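Local structure of glucoamylase (Thermoanaerobacterium thermosaccharolyticum, 1LF6) at residues S34-T42 and A628-E636; G168-L179 and L190-I201. The protein hydrolyses terminal alpha-1,4-linked glucose units from the non-reducing ends of glucan chains, releasing beta-D-glucose, as a family 15 glycoside hydrolase. All coordinates share one frame; numbering follows the deposited sequence.

Contact 1. Residues S34-T42 and A628-E636; sequences SAQKQGVGT and ANEGGIISE
Asn629 meets Gln36 and Lys37 through its side-chain amide, a worked example of how one asparagine can tie two loops. Asn629 ND2 spends its hydrogens on two acceptors: OE1 of Gln36 at 2.7 Å, lying in the amide plane of Asn629, and the backbone O of Lys37 at 2.9 Å, by a more bent bond. The amide planes stand 80° apart, ND2 meeting Gln36 OE1 from above its carbonyl plane. With CG between backbone N and carbonyl carbon (chi1 63°), Asn629 OD1 accepts from Ile633 N at 2.9 Å and, weakly, from Gly631 N, which fixes the amide to its own type I turn, Asn629 to Gly632, and to the next residue. Gln36 NE2 gives a hydrogen to a water that donates to Ile633 O, and a second water links Gln38 NE2 to Glu630 OE2. Gln38 OE1 is satisfied by Gly57 N, and Lys37 NZ by Ser34 O and a salt bridge to Glu61. Ile633 CD1 packs tightly on Gly39 CA at 3.4 Å. Gly631 CA makes a CA-H...O contact with Gln38 O at 3.4 Å; a beta-carbon on Gly631 would clash with that oxygen. The seam between the N-terminal beta domain and the catalytic (alpha/alpha) barrel rests here on amides, carbonyls, waters (one held by the Glu630 carboxylate) and Ile633, with no salt bridge between the segments; so directional a join probably depends on OD1 holding the amide in orientation.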
ATOM      1  N   SER A  34       2.815  12.334  -4.061  1.00 23.50           N
ATOM      2  CA  SER A  34       2.752  12.124  -2.624  1.00 21.04           C
ATOM      3  C   SER A  34       2.178  10.735  -2.351  1.00 20.95           C
ATOM      4  O   SER A  34       1.216  10.310  -3.003  1.00 20.00           O
ATOM      5  CB  SER A  34       1.859  13.183  -1.978  1.00 19.90           C
ATOM      6  OG  SER A  34       1.631  12.889  -0.613  1.00 20.85           O
ATOM      7  N   ALA A  35       2.766  10.036  -1.384  1.00 19.71           N
ATOM      8  CA  ALA A  35       2.328   8.692  -1.027  1.00 19.44           C
ATOM      9  C   ALA A  35       1.045   8.668  -0.193  1.00 19.20           C
ATOM     10  O   ALA A  35       0.469   7.601   0.032  1.00 20.15           O
ATOM     11  CB  ALA A  35       3.447   7.955  -0.294  1.00 17.46           C
ATOM     12  N   GLN A  36       0.609   9.832   0.281  1.00 19.00           N
ATOM     13  CA  GLN A  36      -0.632   9.928   1.054  1.00 19.45           C
ATOM     14  C   GLN A  36      -1.754   9.914   0.016  1.00 19.67           C
ATOM     15  O   GLN A  36      -1.899  10.848  -0.779  1.00 20.18           O
ATOM     16  CB  GLN A  36      -0.652  11.226   1.878  1.00 18.30           C
ATOM     17  CG  GLN A  36      -2.035  11.717   2.292  1.00 20.82           C
ATOM     18  CD  GLN A  36      -2.789  10.768   3.227  1.00 20.00           C
ATOM     19  OE1 GLN A  36      -3.952  11.014   3.546  1.00 19.20           O
ATOM     20  NE2 GLN A  36      -2.135   9.688   3.668  1.00 16.50           N
ATOM     21  N   LYS A  37      -2.540   8.843   0.020  1.00 17.50           N
ATOM     22  CA  LYS A  37      -3.604   8.701  -0.957  1.00 18.69           C
ATOM     23  C   LYS A  37      -5.010   8.928  -0.432  1.00 19.23           C
ATOM     24  O   LYS A  37      -5.360   8.487   0.661  1.00 19.30           O
ATOM     25  CB  LYS A  37      -3.526   7.311  -1.606  1.00 16.67           C
ATOM     26  CG  LYS A  37      -2.171   6.978  -2.209  1.00 16.12           C
ATOM     27  CD  LYS A  37      -1.757   7.996  -3.259  1.00 14.36           C
ATOM     28  CE  LYS A  37      -0.451   7.594  -3.920  1.00 13.90           C
ATOM     29  NZ  LYS A  37       0.035   8.629  -4.885  1.00 15.76           N
ATOM     30  N   GLN A  38      -5.813   9.615  -1.239  1.00 20.15           N
ATOM     31  CA  GLN A  38      -7.209   9.894  -0.908  1.00 20.82           C
ATOM     32  C   GLN A  38      -8.028   8.674  -1.282  1.00 18.86           C
ATOM     33  O   GLN A  38      -9.133   8.474  -0.778  1.00 20.89           O
ATOM     34  CB  GLN A  38      -7.717  11.095  -1.707  1.00 22.02           C
ATOM     35  CG  GLN A  38      -7.222  12.438  -1.217  1.00 22.80           C
ATOM     36  CD  GLN A  38      -7.638  13.556  -2.143  1.00 22.70           C
ATOM     37  OE1 GLN A  38      -7.215  13.603  -3.296  1.00 24.14           O
ATOM     38  NE2 GLN A  38      -8.477  14.459  -1.650  1.00 22.40           N
ATOM     39  N   GLY A  39      -7.475   7.860  -2.175  1.00 17.79           N
ATOM     40  CA  GLY A  39      -8.172   6.661  -2.600  1.00 16.48           C
ATOM     41  C   GLY A  39      -7.364   5.808  -3.553  1.00 16.37           C
ATOM     42  O   GLY A  39      -6.385   6.271  -4.143  1.00 16.39           O
ATOM     43  N   VAL A  40      -7.771   4.553  -3.683  1.00 14.71           N
ATOM     44  CA  VAL A  40      -7.124   3.612  -4.580  1.00 16.55           C
ATOM     45  C   VAL A  40      -8.228   2.740  -5.156  1.00 16.92           C
ATOM     46  O   VAL A  40      -9.241   2.510  -4.498  1.00 17.40           O
ATOM     47  CB  VAL A  40      -6.086   2.724  -3.847  1.00 18.28           C
ATOM     48  CG1 VAL A  40      -5.018   3.599  -3.206  1.00 17.06           C
ATOM     49  CG2 VAL A  40      -6.777   1.855  -2.796  1.00 19.42           C
ATOM     50  N   GLY A  41      -8.052   2.265  -6.385  1.00 18.93           N
ATOM     51  CA  GLY A  41      -9.088   1.434  -6.968  1.00 19.81           C
ATOM     52  C   GLY A  41      -8.693   0.632  -8.188  1.00 19.61           C
ATOM     53  O   GLY A  41      -7.629   0.818  -8.769  1.00 19.58           O
ATOM     54  N   THR A  42      -9.586  -0.269  -8.569  1.00 20.41           N
ATOM     55  CA  THR A  42      -9.395  -1.129  -9.722  1.00 20.80           C
ATOM     56  C   THR A  42     -10.693  -1.914  -9.853  1.00 21.74           C
ATOM     57  O   THR A  42     -11.444  -2.040  -8.881  1.00 20.91           O
ATOM     58  CB  THR A  42      -8.215  -2.106  -9.504  1.00 20.51           C
ATOM     59  OG1 THR A  42      -7.926  -2.794 -10.726  1.00 19.79           O
ATOM     60  CG2 THR A  42      -8.549  -3.118  -8.420  1.00 19.18           C
ATOM     61  N   ALA A 628      -7.300   6.973  10.269  1.00 16.13           N
ATOM     62  CA  ALA A 628      -7.558   6.867   8.844  1.00 16.15           C
ATOM     63  C   ALA A 628      -7.901   8.260   8.326  1.00 17.22           C
ATOM     64  O   ALA A 628      -8.423   9.094   9.074  1.00 16.16           O
ATOM     65  CB  ALA A 628      -8.723   5.897   8.583  1.00 16.24           C
ATOM     66  N   ASN A 629      -7.592   8.524   7.056  1.00 17.05           N
ATOM     67  CA  ASN A 629      -7.902   9.829   6.487  1.00 16.06           C
ATOM     68  C   ASN A 629      -9.345   9.888   5.981  1.00 17.67           C
ATOM     69  O   ASN A 629     -10.148   8.980   6.224  1.00 15.39           O
ATOM     70  CB  ASN A 629      -6.936  10.193   5.347  1.00 13.90           C
ATOM     71  CG  ASN A 629      -7.013   9.240   4.163  1.00 14.37           C
ATOM     72  OD1 ASN A 629      -8.025   8.584   3.933  1.00 14.93           O
ATOM     73  ND2 ASN A 629      -5.933   9.179   3.391  1.00 13.36           N
ATOM     74  N   GLU A 630      -9.659  10.971   5.278  1.00 17.07           N
ATOM     75  CA  GLU A 630     -10.986  11.200   4.739  1.00 19.15           C
ATOM     76  C   GLU A 630     -11.425  10.090   3.791  1.00 18.56           C
ATOM     77  O   GLU A 630     -12.606   9.773   3.711  1.00 18.30           O
ATOM     78  CB  GLU A 630     -11.019  12.551   4.032  1.00 21.77           C
ATOM     79  CG  GLU A 630     -12.370  12.950   3.497  1.00 23.21           C
ATOM     80  CD  GLU A 630     -12.387  14.396   3.070  1.00 23.18           C
ATOM     81  OE1 GLU A 630     -12.878  15.243   3.850  1.00 25.46           O
ATOM     82  OE2 GLU A 630     -11.893  14.684   1.962  1.00 23.17           O
ATOM     83  N   GLY A 631     -10.469   9.493   3.085  1.00 15.71           N
ATOM     84  CA  GLY A 631     -10.796   8.411   2.171  1.00 17.74           C
ATOM     85  C   GLY A 631     -10.854   7.044   2.835  1.00 18.08           C
ATOM     86  O   GLY A 631     -11.033   6.024   2.160  1.00 20.18           O
ATOM     87  N   GLY A 632     -10.708   7.020   4.158  1.00 17.79           N
ATOM     88  CA  GLY A 632     -10.739   5.765   4.887  1.00 17.10           C
ATOM     89  C   GLY A 632      -9.434   5.001   4.740  1.00 19.53           C
ATOM     90  O   GLY A 632      -9.370   3.805   5.014  1.00 20.75           O
ATOM     91  N   ILE A 633      -8.385   5.694   4.312  1.00 18.44           N
ATOM     92  CA  ILE A 633      -7.083   5.073   4.115  1.00 17.55           C
ATOM     93  C   ILE A 633      -6.163   5.304   5.305  1.00 17.90           C
ATOM     94  O   ILE A 633      -6.021   6.428   5.798  1.00 16.97           O
ATOM     95  CB  ILE A 633      -6.441   5.583   2.800  1.00 17.31           C
ATOM     96  CG1 ILE A 633      -7.207   4.973   1.614  1.00 18.46           C
ATOM     97  CG2 ILE A 633      -4.943   5.255   2.753  1.00 17.81           C
ATOM     98  CD1 ILE A 633      -6.756   5.440   0.251  1.00 18.78           C
ATOM     99  N   ILE A 634      -5.570   4.213   5.781  1.00 16.86           N
ATOM    100  CA  ILE A 634      -4.665   4.251   6.921  1.00 16.14           C
ATOM    101  C   ILE A 634      -3.226   4.228   6.420  1.00 17.55           C
ATOM    102  O   ILE A 634      -2.836   3.366   5.626  1.00 17.21           O
ATOM    103  CB  ILE A 634      -4.883   3.035   7.861  1.00 14.98           C
ATOM    104  CG1 ILE A 634      -6.351   2.973   8.310  1.00 13.73           C
ATOM    105  CG2 ILE A 634      -3.962   3.139   9.075  1.00 12.79           C
ATOM    106  CD1 ILE A 634      -6.692   1.735   9.142  1.00 15.87           C
ATOM    107  N   SER A 635      -2.437   5.183   6.891  1.00 16.24           N
ATOM    108  CA  SER A 635      -1.042   5.266   6.495  1.00 15.25           C
ATOM    109  C   SER A 635      -0.182   4.407   7.407  1.00 14.26           C
ATOM    110  O   SER A 635      -0.632   3.928   8.444  1.00 14.54           O
ATOM    111  CB  SER A 635      -0.552   6.718   6.560  1.00 14.37           C
ATOM    112  OG  SER A 635      -0.478   7.167   7.904  1.00 11.81           O
ATOM    113  N   GLU A 636       1.063   4.214   6.998  1.00 14.81           N
ATOM    114  CA  GLU A 636       2.020   3.450   7.771  1.00 13.74           C
ATOM    115  C   GLU A 636       2.363   4.220   9.048  1.00 14.55           C
ATOM    116  O   GLU A 636       2.505   3.632  10.123  1.00 12.75           O
ATOM    117  CB  GLU A 636       3.281   3.242   6.934  1.00 15.03           C
ATOM    118  CG  GLU A 636       4.453   2.626   7.673  1.00 12.19           C
ATOM    119  CD  GLU A 636       5.692   2.573   6.807  1.00 14.67           C
ATOM    120  OE1 GLU A 636       5.835   1.602   6.037  1.00 13.30           O
ATOM    121  OE2 GLU A 636       6.508   3.519   6.887  1.00 13.16           O
TER
HETATM  122  O   HOH W   1      -3.806   7.910   5.861  1.00 18.16           O
HETATM  123  O   HOH W   2      -9.231  14.256   1.084  1.00 22.00           O

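Contact 2. Residues G168-L179 and L190-I201; sequences GYVIKANNNEML and LSSNIGWKGYSI
Leu179 and Leu190 form an antiparallel hydrogen-bonded pair, with Leu190 N to Leu179 O at 2.8 Å and Leu179 N to Leu190 O at 3.0 Å. Next to it, Trp196 NE1 donates to Glu177 O at 2.8 Å, a bent bond (132° at the hydrogen) that reaches the oxygen from above its carbonyl plane. A water accepts from Trp196 N and donates to Glu177 OE2. The paired strands, 176-183 and 186-192, make a beta hairpin in one sheet of the N-terminal beta sandwich; the chain then turns through Ser192 to Gly195 and enters the facing sheet as its edge strand 198-203. Between the layers, Leu179 CD1 meets both the indole, 3.7 Å from Trp196 NE1, and Tyr199 CB. Exchanging Trp196 for a phenylalanine would probably leave Glu177 O without its indole donor and thin the packing against Leu179. With CG between the backbone N and the carbonyl carbon (chi1 55°), the Tyr199 ring takes Val170 CG1 over the centre of one face, a CH-pi contact, while Glu177 OE2 comes to its edge, 3.5 Å from Tyr199 CE2, the carboxylate and ring planes 71° apart. Farther along, Ile201 CD1 lies 3.6 Å from Val170 CG2 and reaches in to the backbone at Tyr169 N.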
ATOM      1  N   GLY A 168       6.090  10.941 -26.549  1.00 37.53           N
ATOM      2  CA  GLY A 168       4.734  11.433 -26.694  1.00 37.19           C
ATOM      3  C   GLY A 168       4.444  11.914 -28.103  1.00 37.63           C
ATOM      4  O   GLY A 168       5.323  12.453 -28.778  1.00 38.10           O
ATOM      5  N   TYR A 169       3.207  11.713 -28.546  1.00 37.19           N
ATOM      6  CA  TYR A 169       2.776  12.127 -29.874  1.00 36.97           C
ATOM      7  C   TYR A 169       1.252  12.169 -29.955  1.00 37.66           C
ATOM      8  O   TYR A 169       0.561  11.796 -29.004  1.00 36.46           O
ATOM      9  CB  TYR A 169       3.351  11.184 -30.934  1.00 36.13           C
ATOM     10  CG  TYR A 169       3.070   9.720 -30.687  1.00 35.03           C
ATOM     11  CD1 TYR A 169       2.050   9.060 -31.369  1.00 35.25           C
ATOM     12  CD2 TYR A 169       3.836   8.991 -29.780  1.00 35.06           C
ATOM     13  CE1 TYR A 169       1.803   7.704 -31.158  1.00 35.30           C
ATOM     14  CE2 TYR A 169       3.598   7.639 -29.558  1.00 33.84           C
ATOM     15  CZ  TYR A 169       2.585   7.002 -30.250  1.00 34.89           C
ATOM     16  OH  TYR A 169       2.366   5.663 -30.040  1.00 34.33           O
ATOM     17  N   VAL A 170       0.730  12.630 -31.089  1.00 37.55           N
ATOM     18  CA  VAL A 170      -0.713  12.733 -31.265  1.00 36.95           C
ATOM     19  C   VAL A 170      -1.192  11.992 -32.510  1.00 37.39           C
ATOM     20  O   VAL A 170      -0.527  11.993 -33.548  1.00 36.03           O
ATOM     21  CB  VAL A 170      -1.148  14.214 -31.370  1.00 36.77           C
ATOM     22  CG1 VAL A 170      -2.662  14.323 -31.322  1.00 35.60           C
ATOM     23  CG2 VAL A 170      -0.514  15.022 -30.249  1.00 35.22           C
ATOM     24  N   ILE A 171      -2.346  11.345 -32.393  1.00 37.47           N
ATOM     25  CA  ILE A 171      -2.927  10.623 -33.512  1.00 38.35           C
ATOM     26  C   ILE A 171      -4.407  10.957 -33.586  1.00 39.81           C
ATOM     27  O   ILE A 171      -4.911  11.786 -32.826  1.00 39.19           O
ATOM     28  CB  ILE A 171      -2.797   9.095 -33.355  1.00 37.64           C
ATOM     29  CG1 ILE A 171      -3.574   8.633 -32.121  1.00 38.15           C
ATOM     30  CG2 ILE A 171      -1.334   8.701 -33.261  1.00 37.75           C
ATOM     31  CD1 ILE A 171      -3.724   7.131 -32.015  1.00 37.53           C
ATOM     32  N   LYS A 172      -5.094  10.306 -34.512  1.00 40.51           N
ATOM     33  CA  LYS A 172      -6.518  10.504 -34.679  1.00 41.74           C
ATOM     34  C   LYS A 172      -7.109   9.136 -34.984  1.00 42.13           C
ATOM     35  O   LYS A 172      -6.766   8.503 -35.986  1.00 42.40           O
ATOM     36  CB  LYS A 172      -6.787  11.483 -35.822  1.00 44.08           C
ATOM     37  CG  LYS A 172      -8.163  12.126 -35.777  1.00 45.99           C
ATOM     38  CD  LYS A 172      -8.314  13.180 -36.864  1.00 48.22           C
ATOM     39  CE  LYS A 172      -9.652  13.896 -36.765  1.00 51.25           C
ATOM     40  NZ  LYS A 172      -9.837  14.902 -37.852  1.00 53.14           N
ATOM     41  N   ALA A 173      -7.970   8.665 -34.092  1.00 42.41           N
ATOM     42  CA  ALA A 173      -8.612   7.371 -34.258  1.00 43.09           C
ATOM     43  C   ALA A 173     -10.094   7.616 -34.490  1.00 42.93           C
ATOM     44  O   ALA A 173     -10.795   8.104 -33.603  1.00 42.27           O
ATOM     45  CB  ALA A 173      -8.399   6.515 -33.013  1.00 42.98           C
ATOM     46  N   ASN A 174     -10.565   7.284 -35.689  1.00 44.36           N
ATOM     47  CA  ASN A 174     -11.968   7.481 -36.038  1.00 44.59           C
ATOM     48  C   ASN A 174     -12.404   8.901 -35.687  1.00 44.89           C
ATOM     49  O   ASN A 174     -13.380   9.105 -34.966  1.00 44.53           O
ATOM     50  CB  ASN A 174     -12.839   6.459 -35.302  1.00 45.15           C
ATOM     51  CG  ASN A 174     -12.653   5.047 -35.829  1.00 47.10           C
ATOM     52  OD1 ASN A 174     -11.553   4.662 -36.231  1.00 49.59           O
ATOM     53  ND2 ASN A 174     -13.724   4.264 -35.817  1.00 47.87           N
ATOM     54  N   ASN A 175     -11.658   9.876 -36.197  1.00 46.28           N
ATOM     55  CA  ASN A 175     -11.951  11.285 -35.965  1.00 47.59           C
ATOM     56  C   ASN A 175     -11.881  11.682 -34.496  1.00 47.24           C
ATOM     57  O   ASN A 175     -12.518  12.647 -34.072  1.00 48.19           O
ATOM     58  CB  ASN A 175     -13.332  11.630 -36.525  1.00 50.14           C
ATOM     59  CG  ASN A 175     -13.444  11.337 -38.005  1.00 52.72           C
ATOM     60  OD1 ASN A 175     -12.646  11.825 -38.809  1.00 54.19           O
ATOM     61  ND2 ASN A 175     -14.438  10.536 -38.376  1.00 54.20           N
ATOM     62  N   ASN A 176     -11.106  10.933 -33.720  1.00 45.69           N
ATOM     63  CA  ASN A 176     -10.945  11.221 -32.300  1.00 42.83           C
ATOM     64  C   ASN A 176      -9.481  11.550 -32.019  1.00 40.60           C
ATOM     65  O   ASN A 176      -8.599  10.713 -32.217  1.00 40.01           O
ATOM     66  CB  ASN A 176     -11.384  10.013 -31.467  1.00 44.01           C
ATOM     67  CG  ASN A 176     -12.653  10.277 -30.677  1.00 45.98           C
ATOM     68  OD1 ASN A 176     -12.640  11.009 -29.683  1.00 47.49           O
ATOM     69  ND2 ASN A 176     -13.761   9.688 -31.120  1.00 45.02           N
ATOM     70  N   GLU A 177      -9.225  12.776 -31.574  1.00 37.18           N
ATOM     71  CA  GLU A 177      -7.865  13.196 -31.270  1.00 36.21           C
ATOM     72  C   GLU A 177      -7.421  12.651 -29.923  1.00 34.44           C
ATOM     73  O   GLU A 177      -7.971  13.017 -28.886  1.00 35.33           O
ATOM     74  CB  GLU A 177      -7.757  14.720 -31.264  1.00 35.26           C
ATOM     75  CG  GLU A 177      -7.694  15.345 -32.645  1.00 37.63           C
ATOM     76  CD  GLU A 177      -7.432  16.837 -32.594  1.00 37.20           C
ATOM     77  OE1 GLU A 177      -7.079  17.403 -33.646  1.00 38.54           O
ATOM     78  OE2 GLU A 177      -7.578  17.442 -31.507  1.00 36.78           O
ATOM     79  N   MET A 178      -6.421  11.779 -29.947  1.00 32.82           N
ATOM     80  CA  MET A 178      -5.906  11.175 -28.727  1.00 32.07           C
ATOM     81  C   MET A 178      -4.420  11.462 -28.532  1.00 32.06           C
ATOM     82  O   MET A 178      -3.628  11.350 -29.470  1.00 31.53           O
ATOM     83  CB  MET A 178      -6.120   9.657 -28.762  1.00 32.33           C
ATOM     84  CG  MET A 178      -7.570   9.210 -28.839  1.00 30.95           C
ATOM     85  SD  MET A 178      -7.713   7.412 -28.978  1.00 35.65           S
ATOM     86  CE  MET A 178      -9.499   7.228 -29.168  1.00 33.39           C
ATOM     87  N   LEU A 179      -4.051  11.846 -27.314  1.00 32.46           N
ATOM     88  CA  LEU A 179      -2.655  12.109 -26.984  1.00 34.05           C
ATOM     89  C   LEU A 179      -2.066  10.752 -26.618  1.00 34.60           C
ATOM     90  O   LEU A 179      -2.550  10.084 -25.702  1.00 35.04           O
ATOM     91  CB  LEU A 179      -2.546  13.073 -25.799  1.00 33.76           C
ATOM     92  CG  LEU A 179      -2.720  14.565 -26.099  1.00 36.11           C
ATOM     93  CD1 LEU A 179      -4.018  14.803 -26.844  1.00 36.65           C
ATOM     94  CD2 LEU A 179      -2.694  15.359 -24.798  1.00 36.04           C
ATOM     95  N   LEU A 190      -4.846   9.063 -24.379  1.00 28.14           N
ATOM     96  CA  LEU A 190      -5.680   9.995 -23.633  1.00 28.58           C
ATOM     97  C   LEU A 190      -6.726  10.568 -24.592  1.00 30.07           C
ATOM     98  O   LEU A 190      -6.377  11.096 -25.646  1.00 27.86           O
ATOM     99  CB  LEU A 190      -4.823  11.131 -23.077  1.00 27.65           C
ATOM    100  CG  LEU A 190      -5.319  11.915 -21.862  1.00 28.23           C
ATOM    101  CD1 LEU A 190      -4.547  13.214 -21.770  1.00 27.04           C
ATOM    102  CD2 LEU A 190      -6.793  12.205 -21.977  1.00 30.73           C
ATOM    103  N   SER A 191      -8.000  10.465 -24.224  1.00 31.35           N
ATOM    104  CA  SER A 191      -9.075  10.971 -25.073  1.00 32.73           C
ATOM    105  C   SER A 191     -10.127  11.760 -24.305  1.00 33.57           C
ATOM    106  O   SER A 191     -10.182  11.722 -23.074  1.00 34.01           O
ATOM    107  CB  SER A 191      -9.751   9.813 -25.813  1.00 33.50           C
ATOM    108  OG  SER A 191     -10.372   8.920 -24.903  1.00 34.83           O
ATOM    109  N   SER A 192     -10.963  12.476 -25.051  1.00 33.89           N
ATOM    110  CA  SER A 192     -12.034  13.285 -24.476  1.00 34.07           C
ATOM    111  C   SER A 192     -13.321  13.015 -25.252  1.00 33.94           C
ATOM    112  O   SER A 192     -13.296  12.918 -26.477  1.00 31.59           O
ATOM    113  CB  SER A 192     -11.674  14.769 -24.569  1.00 33.29           C
ATOM    114  OG  SER A 192     -12.685  15.579 -24.000  1.00 35.01           O
ATOM    115  N   ASN A 193     -14.439  12.888 -24.543  1.00 34.31           N
ATOM    116  CA  ASN A 193     -15.713  12.627 -25.202  1.00 34.54           C
ATOM    117  C   ASN A 193     -16.123  13.828 -26.055  1.00 35.20           C
ATOM    118  O   ASN A 193     -16.886  13.691 -27.014  1.00 35.01           O
ATOM    119  CB  ASN A 193     -16.799  12.306 -24.167  1.00 34.37           C
ATOM    120  CG  ASN A 193     -17.203  13.511 -23.342  1.00 34.44           C
ATOM    121  OD1 ASN A 193     -16.358  14.253 -22.846  1.00 34.21           O
ATOM    122  ND2 ASN A 193     -18.507  13.705 -23.182  1.00 35.34           N
ATOM    123  N   ILE A 194     -15.602  15.001 -25.708  1.00 34.69           N
ATOM    124  CA  ILE A 194     -15.900  16.220 -26.448  1.00 34.72           C
ATOM    125  C   ILE A 194     -14.661  16.708 -27.188  1.00 34.85           C
ATOM    126  O   ILE A 194     -14.652  17.806 -27.743  1.00 34.77           O
ATOM    127  CB  ILE A 194     -16.372  17.351 -25.519  1.00 34.27           C
ATOM    128  CG1 ILE A 194     -15.299  17.648 -24.472  1.00 33.76           C
ATOM    129  CG2 ILE A 194     -17.683  16.969 -24.868  1.00 34.11           C
ATOM    130  CD1 ILE A 194     -15.558  18.910 -23.671  1.00 31.84           C
ATOM    131  N   GLY A 195     -13.614  15.890 -27.186  1.00 34.65           N
ATOM    132  CA  GLY A 195     -12.385  16.260 -27.866  1.00 35.13           C
ATOM    133  C   GLY A 195     -11.609  17.345 -27.140  1.00 35.17           C
ATOM    134  O   GLY A 195     -11.917  17.673 -25.991  1.00 34.32           O
ATOM    135  N   TRP A 196     -10.605  17.909 -27.809  1.00 35.06           N
ATOM    136  CA  TRP A 196      -9.779  18.955 -27.212  1.00 35.85           C
ATOM    137  C   TRP A 196      -9.885  20.265 -27.983  1.00 36.76           C
ATOM    138  O   TRP A 196     -10.075  20.267 -29.199  1.00 37.36           O
ATOM    139  CB  TRP A 196      -8.309  18.525 -27.182  1.00 34.35           C
ATOM    140  CG  TRP A 196      -8.096  17.111 -26.749  1.00 33.40           C
ATOM    141  CD1 TRP A 196      -7.798  16.043 -27.547  1.00 33.51           C
ATOM    142  CD2 TRP A 196      -8.176  16.604 -25.415  1.00 33.63           C
ATOM    143  NE1 TRP A 196      -7.686  14.902 -26.792  1.00 31.37           N
ATOM    144  CE2 TRP A 196      -7.914  15.216 -25.479  1.00 33.58           C
ATOM    145  CE3 TRP A 196      -8.446  17.184 -24.169  1.00 32.93           C
ATOM    146  CZ2 TRP A 196      -7.913  14.401 -24.342  1.00 34.19           C
ATOM    147  CZ3 TRP A 196      -8.444  16.372 -23.039  1.00 34.59           C
ATOM    148  CH2 TRP A 196      -8.179  14.995 -23.136  1.00 33.83           C
ATOM    149  N   LYS A 197      -9.755  21.375 -27.267  1.00 36.47           N
ATOM    150  CA  LYS A 197      -9.804  22.690 -27.884  1.00 36.45           C
ATOM    151  C   LYS A 197      -8.398  22.994 -28.385  1.00 37.82           C
ATOM    152  O   LYS A 197      -8.173  23.959 -29.115  1.00 38.91           O
ATOM    153  CB  LYS A 197     -10.228  23.741 -26.858  1.00 36.61           C
ATOM    154  CG  LYS A 197     -10.349  25.144 -27.428  1.00 37.98           C
ATOM    155  CD  LYS A 197     -10.877  26.129 -26.395  1.00 37.95           C
ATOM    156  CE  LYS A 197     -11.079  27.507 -27.010  1.00 39.32           C
ATOM    157  NZ  LYS A 197     -11.669  28.468 -26.036  1.00 40.78           N
ATOM    158  N   GLY A 198      -7.455  22.149 -27.980  1.00 37.34           N
ATOM    159  CA  GLY A 198      -6.065  22.312 -28.372  1.00 36.81           C
ATOM    160  C   GLY A 198      -5.189  21.371 -27.563  1.00 37.01           C
ATOM    161  O   GLY A 198      -5.559  20.978 -26.455  1.00 36.49           O
ATOM    162  N   TYR A 199      -4.033  21.004 -28.110  1.00 36.41           N
ATOM    163  CA  TYR A 199      -3.120  20.098 -27.423  1.00 36.23           C
ATOM    164  C   TYR A 199      -1.661  20.508 -27.586  1.00 37.05           C
ATOM    165  O   TYR A 199      -1.326  21.325 -28.445  1.00 36.69           O
ATOM    166  CB  TYR A 199      -3.314  18.673 -27.946  1.00 36.80           C
ATOM    167  CG  TYR A 199      -3.167  18.549 -29.450  1.00 37.81           C
ATOM    168  CD1 TYR A 199      -1.919  18.675 -30.065  1.00 38.45           C
ATOM    169  CD2 TYR A 199      -4.280  18.333 -30.260  1.00 36.92           C
ATOM    170  CE1 TYR A 199      -1.785  18.590 -31.450  1.00 37.69           C
ATOM    171  CE2 TYR A 199      -4.159  18.247 -31.644  1.00 38.49           C
ATOM    172  CZ  TYR A 199      -2.912  18.377 -32.235  1.00 39.30           C
ATOM    173  OH  TYR A 199      -2.794  18.298 -33.609  1.00 38.81           O
ATOM    174  N   SER A 200      -0.799  19.932 -26.753  1.00 36.62           N
ATOM    175  CA  SER A 200       0.631  20.217 -26.801  1.00 36.61           C
ATOM    176  C   SER A 200       1.416  19.259 -25.912  1.00 36.09           C
ATOM    177  O   SER A 200       1.086  19.059 -24.742  1.00 35.75           O
ATOM    178  CB  SER A 200       0.907  21.657 -26.362  1.00 36.69           C
ATOM    179  OG  SER A 200       2.286  21.963 -26.474  1.00 37.44           O
ATOM    180  N   ILE A 201       2.459  18.668 -26.481  1.00 35.75           N
ATOM    181  CA  ILE A 201       3.312  17.742 -25.752  1.00 34.59           C
ATOM    182  C   ILE A 201       4.666  18.422 -25.577  1.00 34.69           C
ATOM    183  O   ILE A 201       5.452  18.514 -26.523  1.00 35.79           O
ATOM    184  CB  ILE A 201       3.483  16.430 -26.534  1.00 35.48           C
ATOM    185  CG1 ILE A 201       2.103  15.845 -26.848  1.00 34.58           C
ATOM    186  CG2 ILE A 201       4.314  15.440 -25.725  1.00 35.81           C
ATOM    187  CD1 ILE A 201       2.127  14.660 -27.779  1.00 36.11           C
TER
HETATM  188  O   HOH W   3     -10.206  17.087 -30.551  1.00 29.01           O

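Overall arrangement
Both contacts are largely buried, yet they occupy different levels of the architecture. Contact 1 lies near the middle of the molecule and joins segments whose closest ends are 586 residues apart, bridging the two domains; contact 2 is local in sequence, its centre some 33 Å from the chain centre, and pairs strands of one sheet and packs them on the edge strand of the facing one. They reach the same seven-stranded sheet at its two outermost strands, 39-42 and 198-203, with nearest atoms about 17 Å apart. The chemistry follows the place: side-chain amides and waters carry the polar part of the domain seam, beside one isoleucine, whereas strand pairing, aliphatic groups and aromatic rings predominate inside the sandwich.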